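PDB 4YLM: pyoverdine biosynthesis protein PvcB from Pseudomonas aeruginosa, which catalyses the iron(II)- and 2-oxoglutarate-dependent oxidation of tyrosine isonitrile in the biosynthesis of paerucumarin. Local coordinates for residues Leu58-Phe63 / Leu251-Asn256. Residues are numbered along the deposited sequence; the frame is centred on the assembly and turned at random.
Sequences LLLRGF and LVIADN
Leu58, Leu60, Leu251 and Ile253 point to one face of a two-stranded antiparallel pairing, and Leu59 and Val252 point to the other. On the first face Ile253 CD1 reaches both Leu58 and Leu60, lying 4.2 Å from Leu58 CD1 and 4.3 Å from Leu60 CD1. Leu60 and Leu251 meet at their roots, with CB to CB at 4.1 Å. With CG beside the backbone N (chi1 -71°), Leu60 brings its CD1 to 3.6 Å from Leu251 O. Leu251 also packs on Val126 and His128 of strand 120-131. Helix 45-55 covers part of this face, with Ala52 against both Leu58 and Ile253. On the other face the side chains of Leu59 and Val252, a non-hydrogen-bonded pair, slant across one another, branch tip to branch tip, with Leu59 CD1 3.9 Å from Val252 CG2.

The two strands are neighbours in the main sheet of the cupin-type (double-stranded beta-helix) fold of the TauD/TfdA family. Strand 29-33 flanks strand 57-60 in parallel, and strand 120-131 flanks 251-255 antiparallel. Val252 lies about 9 Å, side chain to side chain, from His261, a probable iron ligand. Beyond the paired residues, Asn256 OD1 accepts a hydrogen bond from the backbone N of Asp114, another probable iron ligand.

Leu58 and Ile253 form one hydrogen-bonded pair, and Leu60 and Leu251 the next. Each pair has two backbone bonds. All four N-H groups point nearly straight at their acceptors (160 to 175°). The shortest is Leu60 N to Leu251 O, 2.8 Å. Between the pairs, Val252 CA makes a CA-H...O contact with Leu58 O at 3.3 Å.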
loop_
_atom_site.group_PDB
_atom_site.type_symbol
_atom_site.label_atom_id
_atom_site.label_comp_id
_atom_site.label_asym_id
_atom_site.label_seq_id
_atom_site.Cartn_x
_atom_site.Cartn_y
_atom_site.Cartn_z
ATOM N N LEU A 58 4.116 -15.800 -1.325
ATOM C CA LEU A 58 5.289 -15.114 -0.799
ATOM C C LEU A 58 6.083 -16.057 0.095
ATOM O O LEU A 58 5.511 -16.783 0.913
ATOM C CB LEU A 58 4.890 -13.884 0.029
ATOM C CG LEU A 58 3.869 -12.917 -0.570
ATOM C CD1 LEU A 58 3.681 -11.714 0.376
ATOM C CD2 LEU A 58 4.320 -12.441 -1.949
ATOM N N LEU A 59 7.402 -16.031 -0.055
ATOM C CA LEU A 59 8.280 -16.767 0.835
ATOM C C LEU A 59 9.148 -15.743 1.537
ATOM O O LEU A 59 9.956 -15.086 0.899
ATOM C CB LEU A 59 9.147 -17.759 0.042
ATOM C CG LEU A 59 10.353 -18.364 0.773
ATOM C CD1 LEU A 59 9.908 -19.065 2.058
ATOM C CD2 LEU A 59 11.152 -19.332 -0.148
ATOM N N LEU A 60 8.926 -15.547 2.833
ATOM C CA LEU A 60 9.814 -14.704 3.630
ATOM C C LEU A 60 10.814 -15.627 4.308
ATOM O O LEU A 60 10.438 -16.460 5.145
ATOM C CB LEU A 60 9.042 -13.911 4.685
ATOM C CG LEU A 60 8.152 -12.779 4.158
ATOM C CD1 LEU A 60 6.913 -13.322 3.497
ATOM C CD2 LEU A 60 7.771 -11.852 5.319
ATOM N N ARG A 61 12.085 -15.479 3.951
ATOM C CA ARG A 61 13.106 -16.433 4.382
ATOM C C ARG A 61 14.286 -15.730 5.009
ATOM O O ARG A 61 14.817 -14.765 4.456
ATOM C CB ARG A 61 13.560 -17.303 3.191
ATOM C CG ARG A 61 14.742 -18.237 3.492
ATOM C CD ARG A 61 14.852 -19.351 2.436
ATOM N NE ARG A 61 13.856 -20.399 2.634
ATOM C CZ ARG A 61 13.770 -21.507 1.899
ATOM N NH1 ARG A 61 14.609 -21.708 0.885
ATOM N NH2 ARG A 61 12.835 -22.408 2.171
ATOM N N GLY A 62 14.694 -16.208 6.176
ATOM C CA GLY A 62 15.858 -15.667 6.847
ATOM C C GLY A 62 15.495 -14.577 7.847
ATOM O O GLY A 62 16.376 -13.909 8.392
ATOM N N PHE A 63 14.201 -14.380 8.088
ATOM C CA PHE A 63 13.771 -13.387 9.089
ATOM C C PHE A 63 13.734 -14.059 10.460
ATOM O O PHE A 63 13.544 -15.267 10.551
ATOM C CB PHE A 63 12.362 -12.848 8.778
ATOM C CG PHE A 63 12.293 -11.975 7.550
ATOM C CD1 PHE A 63 12.303 -10.591 7.667
ATOM C CD2 PHE A 63 12.199 -12.538 6.287
ATOM C CE1 PHE A 63 12.239 -9.778 6.538
ATOM C CE2 PHE A 63 12.138 -11.738 5.150
ATOM C CZ PHE A 63 12.159 -10.354 5.271
ATOM N N LEU A 251 8.348 -17.950 6.578
ATOM C CA LEU A 251 6.954 -17.548 6.691
ATOM C C LEU A 251 6.422 -17.506 5.274
ATOM O O LEU A 251 6.980 -16.816 4.426
ATOM C CB LEU A 251 6.823 -16.171 7.364
ATOM C CG LEU A 251 5.363 -15.750 7.637
ATOM C CD1 LEU A 251 4.806 -16.522 8.836
ATOM C CD2 LEU A 251 5.253 -14.258 7.890
ATOM N N VAL A 252 5.366 -18.265 5.011
ATOM C CA VAL A 252 4.806 -18.358 3.683
ATOM C C VAL A 252 3.377 -17.844 3.727
ATOM O O VAL A 252 2.605 -18.181 4.629
ATOM C CB VAL A 252 4.846 -19.820 3.146
ATOM C CG1 VAL A 252 3.960 -19.989 1.910
ATOM C CG2 VAL A 252 6.295 -20.241 2.866
ATOM N N ILE A 253 3.043 -17.001 2.761
ATOM C CA ILE A 253 1.698 -16.468 2.658
ATOM C C ILE A 253 1.198 -16.828 1.277
ATOM O O ILE A 253 1.787 -16.409 0.293
ATOM C CB ILE A 253 1.709 -14.933 2.801
ATOM C CG1 ILE A 253 2.302 -14.532 4.164
ATOM C CG2 ILE A 253 0.297 -14.384 2.616
ATOM C CD1 ILE A 253 2.642 -13.029 4.260
ATOM N N ALA A 254 0.113 -17.600 1.212
ATOM C CA ALA A 254 -0.407 -18.132 -0.043
ATOM C C ALA A 254 -1.795 -17.574 -0.328
ATOM O O ALA A 254 -2.621 -17.465 0.582
ATOM C CB ALA A 254 -0.458 -19.691 0.028
ATOM N N ASP A 255 -2.033 -17.212 -1.588
ATOM C CA ASP A 255 -3.323 -16.728 -2.073
ATOM C C ASP A 255 -4.211 -17.935 -2.384
ATOM O O ASP A 255 -4.168 -18.485 -3.487
ATOM C CB ASP A 255 -3.097 -15.862 -3.338
ATOM C CG ASP A 255 -4.382 -15.344 -3.965
ATOM O OD1 ASP A 255 -5.484 -15.548 -3.406
ATOM O OD2 ASP A 255 -4.280 -14.706 -5.052
ATOM N N ASN A 256 -5.005 -18.343 -1.394
ATOM C CA ASN A 256 -5.892 -19.498 -1.517
ATOM C C ASN A 256 -7.007 -19.323 -2.557
ATOM O O ASN A 256 -7.630 -20.303 -2.956
ATOM C CB ASN A 256 -6.497 -19.827 -0.140
ATOM C CG ASN A 256 -7.416 -21.036 -0.171
ATOM O OD1 ASN A 256 -6.993 -22.166 -0.465
ATOM N ND2 ASN A 256 -8.679 -20.809 0.162
#